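Local atomic coordinates of manganese lipoxygenase (Gaeumannomyces graminis, PDB entry 5FX8), a protein that oxygenates linoleic and alpha-linolenic acids at a catalytic manganese centre to 11S- and 13R-hydroperoxides, the 11S product being converted to 13R in the end. Residues T108-A111 against Y112-A115; G406-R409 against R410-A414; A570-A573 against R574-D578. All blocks are in the same frame, centred on the assembly; numbering follows the deposited sequence.

Contact 1: residues T108-A111 against Y112-A115. With NAG (2-acetamido-2-deoxy-beta-D-glucopyranose), chain K.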
ATOM      1  N   THR A 108      -5.474   7.312  -7.206  1.00 12.30           N
ATOM      2  CA  THR A 108      -5.984   6.732  -8.445  1.00 12.48           C
ATOM      3  C   THR A 108      -5.938   7.734  -9.587  1.00 14.17           C
ATOM      4  O   THR A 108      -5.434   7.431 -10.679  1.00 14.22           O
ATOM      5  CB  THR A 108      -7.407   6.245  -8.258  1.00 11.53           C
ATOM      6  OG1 THR A 108      -7.483   5.426  -7.104  1.00 17.07           O
ATOM      7  CG2 THR A 108      -7.800   5.419  -9.422  1.00 13.38           C
ATOM      8  N   ALA A 109      -6.481   8.932  -9.353  1.00 13.92           N
ATOM      9  CA  ALA A 109      -6.453   9.962 -10.379  1.00 13.09           C
ATOM     10  C   ALA A 109      -5.030  10.244 -10.811  1.00 15.20           C
ATOM     11  O   ALA A 109      -4.739  10.333 -12.006  1.00 17.78           O
ATOM     12  CB  ALA A 109      -7.121  11.231  -9.876  1.00 11.62           C
ATOM     13  N   THR A 110      -4.120  10.338  -9.848  1.00 15.79           N
ATOM     14  CA  THR A 110      -2.742  10.667 -10.169  1.00 16.23           C
ATOM     15  C   THR A 110      -2.121   9.598 -11.036  1.00 15.41           C
ATOM     16  O   THR A 110      -1.463   9.900 -12.031  1.00 16.29           O
ATOM     17  CB  THR A 110      -1.947  10.846  -8.887  1.00 15.57           C
ATOM     18  OG1 THR A 110      -2.553  11.874  -8.118  1.00 13.69           O
ATOM     19  CG2 THR A 110      -0.516  11.199  -9.200  1.00 16.24           C
ATOM     20  N   ALA A 111      -2.346   8.341 -10.674  1.00 14.84           N
ATOM     21  CA  ALA A 111      -1.759   7.233 -11.411  1.00 13.70           C
ATOM     22  C   ALA A 111      -2.262   7.188 -12.850  1.00 16.86           C
ATOM     23  O   ALA A 111      -1.488   6.938 -13.776  1.00 18.25           O
ATOM     24  CB  ALA A 111      -2.058   5.928 -10.690  1.00 12.61           C
ATOM     25  N   TYR A 112      -3.555   7.436 -13.060  1.00 16.79           N
ATOM     26  CA  TYR A 112      -4.068   7.469 -14.421  1.00 14.39           C
ATOM     27  C   TYR A 112      -3.451   8.613 -15.214  1.00 17.10           C
ATOM     28  O   TYR A 112      -3.037   8.431 -16.366  1.00 16.34           O
ATOM     29  CB  TYR A 112      -5.579   7.578 -14.380  1.00 13.23           C
ATOM     30  CG  TYR A 112      -6.233   6.261 -14.147  1.00 13.92           C
ATOM     31  CD1 TYR A 112      -5.746   5.130 -14.752  1.00 12.49           C
ATOM     32  CD2 TYR A 112      -7.342   6.145 -13.327  1.00 13.07           C
ATOM     33  CE1 TYR A 112      -6.332   3.923 -14.551  1.00 12.78           C
ATOM     34  CE2 TYR A 112      -7.935   4.939 -13.121  1.00 11.82           C
ATOM     35  CZ  TYR A 112      -7.418   3.821 -13.735  1.00 12.54           C
ATOM     36  OH  TYR A 112      -7.990   2.575 -13.577  1.00 15.62           O
ATOM     37  N   ARG A 113      -3.367   9.796 -14.611  1.00 17.99           N
ATOM     38  CA  ARG A 113      -2.726  10.918 -15.285  1.00 18.47           C
ATOM     39  C   ARG A 113      -1.268  10.598 -15.665  1.00 21.52           C
ATOM     40  O   ARG A 113      -0.864  10.763 -16.823  1.00 20.74           O
ATOM     41  CB  ARG A 113      -2.838  12.142 -14.390  1.00 19.69           C
ATOM     42  CG  ARG A 113      -2.292  13.396 -14.945  1.00 24.38           C
ATOM     43  CD  ARG A 113      -2.058  14.352 -13.813  1.00 30.92           C
ATOM     44  NE  ARG A 113      -3.175  14.304 -12.885  1.00 30.35           N
ATOM     45  CZ  ARG A 113      -3.093  14.669 -11.611  1.00 39.30           C
ATOM     46  NH1 ARG A 113      -1.934  15.109 -11.139  1.00 39.17           N
ATOM     47  NH2 ARG A 113      -4.165  14.595 -10.816  1.00 31.92           N
ATOM     48  N   GLU A 114      -0.478  10.070 -14.728  1.00 18.51           N
ATOM     49  CA  GLU A 114       0.914   9.762 -15.038  1.00 19.60           C
ATOM     50  C   GLU A 114       1.062   8.550 -15.951  1.00 19.52           C
ATOM     51  O   GLU A 114       2.090   8.410 -16.616  1.00 20.28           O
ATOM     52  CB  GLU A 114       1.710   9.558 -13.734  1.00 16.87           C
ATOM     53  CG  GLU A 114       1.522  10.712 -12.773  1.00 16.97           C
ATOM     54  CD  GLU A 114       2.568  10.820 -11.678  1.00 21.89           C
ATOM     55  OE1 GLU A 114       2.709   9.882 -10.883  1.00 23.60           O
ATOM     56  OE2 GLU A 114       3.251  11.856 -11.590  1.00 26.24           O
ATOM     57  N   ALA A 115       0.080   7.660 -15.989  1.00 18.90           N
ATOM     58  CA  ALA A 115       0.094   6.591 -16.980  1.00 17.66           C
ATOM     59  C   ALA A 115      -0.181   7.137 -18.365  1.00 17.48           C
ATOM     60  O   ALA A 115       0.412   6.693 -19.354  1.00 18.92           O
ATOM     61  CB  ALA A 115      -0.942   5.529 -16.634  1.00 16.52           C
TER
HETATM   62  C1  NAG K1009      -5.515   7.205 -19.161  1.00 17.55           C
HETATM   63  C2  NAG K1009      -5.198   5.733 -19.138  1.00 16.54           C
HETATM   64  C3  NAG K1009      -6.472   4.921 -19.307  1.00 17.55           C
HETATM   65  C4  NAG K1009      -7.471   5.319 -18.240  1.00 16.74           C
HETATM   66  C5  NAG K1009      -7.708   6.808 -18.334  1.00 14.37           C
HETATM   67  C6  NAG K1009      -8.614   7.331 -17.260  1.00 14.71           C
HETATM   68  C7  NAG K1009      -3.209   4.609 -20.027  1.00 21.99           C
HETATM   69  C8  NAG K1009      -2.320   4.445 -21.210  1.00 20.23           C
HETATM   70  N2  NAG K1009      -4.247   5.428 -20.186  1.00 20.38           N
HETATM   71  O3  NAG K1009      -6.190   3.544 -19.142  1.00 19.45           O
HETATM   72  O4  NAG K1009      -8.686   4.607 -18.415  1.00 18.29           O
HETATM   73  O5  NAG K1009      -6.464   7.497 -18.178  1.00 16.54           O
HETATM   74  O6  NAG K1009      -8.696   8.741 -17.381  1.00 17.46           O
HETATM   75  O7  NAG K1009      -3.013   4.015 -18.987  1.00 24.79           O

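Contact 2: residues G406-R409 against R410-A414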
ATOM      1  N   GLY A 406      11.953  -5.269  16.328  1.00  6.99           N
ATOM      2  CA  GLY A 406      12.505  -4.855  17.608  1.00  6.56           C
ATOM      3  C   GLY A 406      11.870  -3.586  18.139  1.00  7.31           C
ATOM      4  O   GLY A 406      11.531  -3.491  19.315  1.00 18.90           O
ATOM      5  N   ALA A 407      11.692  -2.594  17.279  1.00  6.90           N
ATOM      6  CA  ALA A 407      11.063  -1.365  17.734  1.00  6.72           C
ATOM      7  C   ALA A 407       9.613  -1.609  18.148  1.00 10.70           C
ATOM      8  O   ALA A 407       9.138  -1.085  19.166  1.00 14.27           O
ATOM      9  CB  ALA A 407      11.152  -0.314  16.636  1.00  7.09           C
ATOM     10  N   ILE A 408       8.898  -2.421  17.377  1.00 11.44           N
ATOM     11  CA  ILE A 408       7.501  -2.692  17.680  1.00  7.09           C
ATOM     12  C   ILE A 408       7.385  -3.467  18.981  1.00  7.70           C
ATOM     13  O   ILE A 408       6.449  -3.284  19.756  1.00  7.21           O
ATOM     14  CB  ILE A 408       6.861  -3.453  16.505  1.00  8.78           C
ATOM     15  CG1 ILE A 408       6.855  -2.583  15.240  1.00  5.82           C
ATOM     16  CG2 ILE A 408       5.483  -4.000  16.862  1.00  6.25           C
ATOM     17  CD1 ILE A 408       6.172  -3.223  14.072  1.00  4.73           C
ATOM     18  N   ARG A 409       8.325  -4.366  19.225  1.00  7.85           N
ATOM     19  CA  ARG A 409       8.213  -5.226  20.383  1.00  8.73           C
ATOM     20  C   ARG A 409       8.569  -4.457  21.626  1.00  9.43           C
ATOM     21  O   ARG A 409       7.882  -4.562  22.640  1.00 12.06           O
ATOM     22  CB  ARG A 409       9.095  -6.456  20.229  1.00  7.68           C
ATOM     23  CG  ARG A 409       8.952  -7.366  21.400  1.00  7.70           C
ATOM     24  CD  ARG A 409       9.516  -8.741  21.217  1.00  8.94           C
ATOM     25  NE  ARG A 409       9.131  -9.528  22.376  1.00 14.23           N
ATOM     26  CZ  ARG A 409       8.120 -10.384  22.413  1.00 15.77           C
ATOM     27  NH1 ARG A 409       7.396 -10.608  21.312  1.00 13.29           N
ATOM     28  NH2 ARG A 409       7.848 -11.032  23.546  1.00 17.09           N
ATOM     29  N   ARG A 410       9.602  -3.626  21.546  1.00  9.42           N
ATOM     30  CA  ARG A 410       9.851  -2.710  22.641  1.00 10.50           C
ATOM     31  C   ARG A 410       8.592  -1.924  22.983  1.00 10.21           C
ATOM     32  O   ARG A 410       8.187  -1.875  24.150  1.00 11.36           O
ATOM     33  CB  ARG A 410      11.008  -1.790  22.301  1.00 10.99           C
ATOM     34  CG  ARG A 410      11.371  -0.853  23.410  1.00 11.36           C
ATOM     35  CD  ARG A 410      12.446   0.090  22.948  1.00 17.76           C
ATOM     36  NE  ARG A 410      13.569  -0.634  22.350  1.00 24.78           N
ATOM     37  CZ  ARG A 410      14.578  -1.136  23.060  1.00 32.39           C
ATOM     38  NH1 ARG A 410      14.602  -0.992  24.391  1.00 27.65           N
ATOM     39  NH2 ARG A 410      15.561  -1.786  22.449  1.00 35.15           N
ATOM     40  N   PHE A 411       7.941  -1.323  21.979  1.00  9.10           N
ATOM     41  CA  PHE A 411       6.725  -0.585  22.290  1.00  8.62           C
ATOM     42  C   PHE A 411       5.677  -1.485  22.926  1.00 14.47           C
ATOM     43  O   PHE A 411       5.026  -1.095  23.893  1.00 16.82           O
ATOM     44  CB  PHE A 411       6.132   0.083  21.061  1.00  7.66           C
ATOM     45  CG  PHE A 411       4.803   0.702  21.321  1.00  7.31           C
ATOM     46  CD1 PHE A 411       3.639  -0.031  21.184  1.00  7.04           C
ATOM     47  CD2 PHE A 411       4.713   2.005  21.732  1.00  7.26           C
ATOM     48  CE1 PHE A 411       2.448   0.518  21.447  1.00  6.82           C
ATOM     49  CE2 PHE A 411       3.510   2.566  21.981  1.00  7.08           C
ATOM     50  CZ  PHE A 411       2.377   1.818  21.851  1.00  7.21           C
ATOM     51  N   MET A 412       5.455  -2.669  22.367  1.00  9.55           N
ATOM     52  CA  MET A 412       4.364  -3.479  22.874  1.00  9.58           C
ATOM     53  C   MET A 412       4.655  -3.924  24.285  1.00 10.95           C
ATOM     54  O   MET A 412       3.748  -4.024  25.108  1.00 11.70           O
ATOM     55  CB  MET A 412       4.103  -4.682  21.969  1.00  8.54           C
ATOM     56  CG  MET A 412       3.434  -4.352  20.680  1.00  7.63           C
ATOM     57  SD  MET A 412       1.867  -3.475  20.836  1.00 11.93           S
ATOM     58  CE  MET A 412       1.433  -3.367  19.111  1.00  5.32           C
ATOM     59  N   GLN A 413       5.914  -4.206  24.576  1.00 12.47           N
ATOM     60  CA  GLN A 413       6.307  -4.573  25.927  1.00 13.58           C
ATOM     61  C   GLN A 413       6.024  -3.439  26.891  1.00 13.50           C
ATOM     62  O   GLN A 413       5.446  -3.647  27.958  1.00 14.56           O
ATOM     63  CB  GLN A 413       7.778  -4.951  25.960  1.00 12.78           C
ATOM     64  CG  GLN A 413       8.200  -5.532  27.291  1.00 24.52           C
ATOM     65  CD  GLN A 413       7.765  -6.978  27.469  1.00 34.38           C
ATOM     66  OE1 GLN A 413       8.215  -7.858  26.736  1.00 37.80           O
ATOM     67  NE2 GLN A 413       6.896  -7.232  28.449  1.00 30.43           N
ATOM     68  N   ALA A 414       6.384  -2.217  26.516  1.00 12.22           N
ATOM     69  CA  ALA A 414       6.077  -1.122  27.420  1.00 12.61           C
ATOM     70  C   ALA A 414       4.576  -0.879  27.516  1.00 12.08           C
ATOM     71  O   ALA A 414       4.088  -0.491  28.574  1.00 15.86           O
ATOM     72  CB  ALA A 414       6.813   0.140  27.002  1.00  8.87           C
TER

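Contact 3: residues A570-A573 against R574-D578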
ATOM      1  N   ALA A 570       4.984   7.473  26.748  1.00  9.59           N
ATOM      2  CA  ALA A 570       6.427   7.294  26.759  1.00  9.61           C
ATOM      3  C   ALA A 570       6.844   6.186  25.802  1.00 11.42           C
ATOM      4  O   ALA A 570       7.865   6.304  25.113  1.00 15.35           O
ATOM      5  CB  ALA A 570       6.905   7.003  28.179  1.00  9.54           C
ATOM      6  N   ALA A 571       6.073   5.093  25.743  1.00  9.04           N
ATOM      7  CA  ALA A 571       6.415   4.052  24.777  1.00  8.79           C
ATOM      8  C   ALA A 571       6.249   4.566  23.357  1.00  8.58           C
ATOM      9  O   ALA A 571       7.040   4.233  22.473  1.00  8.64           O
ATOM     10  CB  ALA A 571       5.583   2.792  25.004  1.00  8.33           C
ATOM     11  N   ASN A 572       5.259   5.428  23.144  1.00  8.50           N
ATOM     12  CA  ASN A 572       5.057   6.018  21.835  1.00  8.65           C
ATOM     13  C   ASN A 572       6.221   6.898  21.422  1.00 16.02           C
ATOM     14  O   ASN A 572       6.633   6.871  20.262  1.00 17.65           O
ATOM     15  CB  ASN A 572       3.778   6.832  21.799  1.00  7.86           C
ATOM     16  CG  ASN A 572       3.581   7.491  20.459  1.00 14.56           C
ATOM     17  OD1 ASN A 572       3.519   6.812  19.447  1.00 16.90           O
ATOM     18  ND2 ASN A 572       3.488   8.803  20.436  1.00 13.52           N
ATOM     19  N   ALA A 573       6.734   7.721  22.332  1.00  9.08           N
ATOM     20  CA  ALA A 573       7.830   8.595  21.956  1.00  9.41           C
ATOM     21  C   ALA A 573       9.091   7.796  21.696  1.00 10.27           C
ATOM     22  O   ALA A 573       9.861   8.114  20.785  1.00 18.12           O
ATOM     23  CB  ALA A 573       8.068   9.638  23.041  1.00 11.84           C
ATOM     24  N   ARG A 574       9.323   6.754  22.484  1.00  9.72           N
ATOM     25  CA  ARG A 574      10.474   5.924  22.184  1.00 10.70           C
ATOM     26  C   ARG A 574      10.312   5.242  20.828  1.00 12.30           C
ATOM     27  O   ARG A 574      11.285   5.088  20.083  1.00 11.66           O
ATOM     28  CB  ARG A 574      10.684   4.912  23.293  1.00 10.07           C
ATOM     29  CG  ARG A 574      11.833   3.954  23.076  1.00 12.69           C
ATOM     30  CD  ARG A 574      13.185   4.620  22.959  1.00 16.41           C
ATOM     31  NE  ARG A 574      14.267   3.635  22.846  1.00 23.15           N
ATOM     32  CZ  ARG A 574      14.923   3.106  23.892  1.00 24.60           C
ATOM     33  NH1 ARG A 574      14.616   3.449  25.137  1.00 18.84           N
ATOM     34  NH2 ARG A 574      15.883   2.214  23.694  1.00 23.21           N
ATOM     35  N   PHE A 575       9.080   4.859  20.481  1.00 12.00           N
ATOM     36  CA  PHE A 575       8.845   4.202  19.201  1.00 11.14           C
ATOM     37  C   PHE A 575       9.059   5.162  18.041  1.00 11.22           C
ATOM     38  O   PHE A 575       9.630   4.782  17.021  1.00 11.12           O
ATOM     39  CB  PHE A 575       7.440   3.607  19.174  1.00  9.38           C
ATOM     40  CG  PHE A 575       7.084   2.955  17.878  1.00  9.75           C
ATOM     41  CD1 PHE A 575       7.583   1.700  17.555  1.00  9.26           C
ATOM     42  CD2 PHE A 575       6.238   3.584  16.978  1.00  9.66           C
ATOM     43  CE1 PHE A 575       7.241   1.100  16.352  1.00  9.14           C
ATOM     44  CE2 PHE A 575       5.888   2.979  15.772  1.00  8.58           C
ATOM     45  CZ  PHE A 575       6.386   1.748  15.459  1.00  8.32           C
ATOM     46  N   VAL A 576       8.641   6.415  18.205  1.00 10.57           N
ATOM     47  CA  VAL A 576       8.886   7.429  17.195  1.00 12.04           C
ATOM     48  C   VAL A 576      10.372   7.668  17.000  1.00 15.02           C
ATOM     49  O   VAL A 576      10.842   7.860  15.872  1.00 16.39           O
ATOM     50  CB  VAL A 576       8.160   8.720  17.582  1.00 11.91           C
ATOM     51  CG1 VAL A 576       8.642   9.871  16.738  1.00  8.59           C
ATOM     52  CG2 VAL A 576       6.705   8.499  17.407  1.00  9.67           C
ATOM     53  N   GLU A 577      11.140   7.692  18.080  1.00 16.20           N
ATOM     54  CA  GLU A 577      12.564   7.895  17.863  1.00 18.77           C
ATOM     55  C   GLU A 577      13.216   6.656  17.241  1.00 19.39           C
ATOM     56  O   GLU A 577      14.084   6.785  16.365  1.00 23.71           O
ATOM     57  CB  GLU A 577      13.247   8.309  19.170  1.00 21.88           C
ATOM     58  CG  GLU A 577      14.789   8.298  19.137  1.00 47.21           C
ATOM     59  CD  GLU A 577      15.470   9.319  18.172  1.00 55.97           C
ATOM     60  OE1 GLU A 577      15.321   9.206  16.924  1.00 37.49           O
ATOM     61  OE2 GLU A 577      16.211  10.206  18.674  1.00 46.27           O
ATOM     62  N   ASP A 578      12.808   5.452  17.661  1.00 16.23           N
ATOM     63  CA  ASP A 578      13.416   4.231  17.131  1.00 15.27           C
ATOM     64  C   ASP A 578      13.172   4.098  15.637  1.00 16.42           C
ATOM     65  O   ASP A 578      14.100   3.820  14.865  1.00 18.18           O
ATOM     66  CB  ASP A 578      12.870   2.992  17.826  1.00 12.62           C
ATOM     67  CG  ASP A 578      13.298   2.868  19.263  1.00 20.80           C
ATOM     68  OD1 ASP A 578      14.170   3.641  19.744  1.00 26.38           O
ATOM     69  OD2 ASP A 578      12.744   1.964  19.924  1.00 20.60           O
TER

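Contact 1: residues T108-A111 against Y112-A115
Tyr112, Arg113, Glu114 and Ala115 donate their backbone N-H groups to the carbonyls of Thr108, Ala109, Thr110 and Ala111, four successive i to i+4 bonds of an unbroken alpha-helix, the last, Ala115 N to Ala111 O, more bent (145°) than the others. Thr108 and Tyr112 point the same way, one turn apart, and the methyl CG2 of Thr108 lies 3.7 Å from CE2 of the tyrosine ring. With OG1 of Thr108 beside the backbone N (chi1 -50°), CG2 is anti to it and faces the ring, while OG1 bonds back to the carbonyl of Ala104. C6 of the N-acetylglucosamine, a glycan of the protein itself beside the glycosylation site Asn116, stands 4.0 Å above one face of the Tyr112 ring, toward its rim; Ala115 CB lies 3.5 Å from O7 of the sugar, which is also hydrogen-bonded to Tyr112 OH of the second subunit. On the long helix 86-124, Thr108 and Tyr112 rest on Arg538, and Ala115 on Val530 and Ser534, of helix 526-539. Elsewhere Thr110 and Glu114 run alongside each other, CG2 of Thr110 being 3.9 Å from OE1 of Glu114. The carboxylate is held by the backbone amides of Ser145 and Glu144, one for each oxygen. Arg113 bends at chi3, and Thr110 CA lies over the centre of one face of its guanidinium, 4.2 Å from the plane.

Contact 2: residues G406-R409 against R410-A414
Ile408 and Met412 meet one turn apart, CG2 of the isoleucine 4.3 Å from CG of the methionine, while the backbone between them closes with Met412 N on Ile408 O at 2.9 Å. Three more bonds of the same i to i+4 kind flank it: Arg410 N to Gly406 O, Phe411 N to Ala407 O and Gln413 N to Arg409 O. The carbonyls of all four residues of 406-409 are therefore used as acceptors. Gly406 O also receives a weak bond from Arg409 N at 3.3 Å, and Ala414 N continues the pattern by donating to Arg410 O.

Met412 has CG beside its backbone nitrogen (chi1 -74°), which carries that carbon to within 3.3 Å of Ile408 O; the chain then folds at chi2, and SD ends in the plane of the Phe411 ring, at its edge. Phe411 itself is turned away from 406-409: CG is anti to N (chi1 173°), and the ring stacks on Phe555 and meets Tyr568 edge-to-face. Arg409, extended from CG to NE, reaches across to helix 460-481, where NH1 makes a salt bridge with Asp465; its NH2 is hydrogen-bonded as well. Arg410 makes long, weak ion pairs, NE with Asp578 and NH1 with Glu259 of the zonadhesin chain, and its NH1 lies near the like-charged Arg574.

The segment belongs to helix 396-420 of the helical lipoxygenase domain, wedged between helices 460-481, which carries the manganese ligand His478, and 566-587. Because the four carbonyls are satisfied within the helix, contact with the neighbouring helices falls to the side chains, to apolar groups and to the salt bridge of Arg409 with Asp465.

Contact 3: residues A570-A573 against R574-D578
Asp578 OD1 lies at the edge of the Arg574 guanidinium, only 1° out of its plane, and accepts NE on its syn lone pair at 3.1 Å in a salt bridge bent to 144°, formed within 574-578. The arginine chain, with CG anti to the backbone N and a fold at chi2 (61°), carries its charged end away from 570-573. The other flat group, the Phe575 ring, also turns from the first segment and is met by Phe555 edge-to-face; its CB stays close, 3.4 Å from Ala571 O. Across the turn the side chains touch lightly: the amide of Asn572 and Val576 cross, OD1 being 4.1 Å from CG2, while CG2 also comes 3.3 Å from Asn572 O.

Backbone bonds carry the rest. Arg574, Phe575, Val576 and Glu577 N-H groups bond to the carbonyls of Ala570, Ala571, Asn572 and Ala573, and Asp578 N to Arg574 O, as expected of the interior of an alpha-helix. This is helix 566-587, the last helix of the chain; its Ala571 and Phe575 pack on helix 396-420, and Arg574 also packs on Ala256 of the zonadhesin chain. Asp578 lies between two arginines, OD1 bridged to Arg574 and OD2 in a long, weak pair with Arg410, and probably offsets part of both charges.

From the N terminus the contacts come in series, contact 1 closing before contact 2 opens and contact 2 before contact 3; none nests in or crosses another, and each closes just a turn of its own helix. Contact 1, on helix 86-124, stands apart, its nearest atoms about 26 Å from those of either other contact. Contacts 2 and 3 lie far apart in sequence but side by side in space, with centres about 9 Å apart. There helices 396-420 and 566-587 pack together: Ala414 CB meets Ala571 CB at 3.5 Å, and the Phe411 ring, through CD2, lies 3.3 Å from Ala571 O.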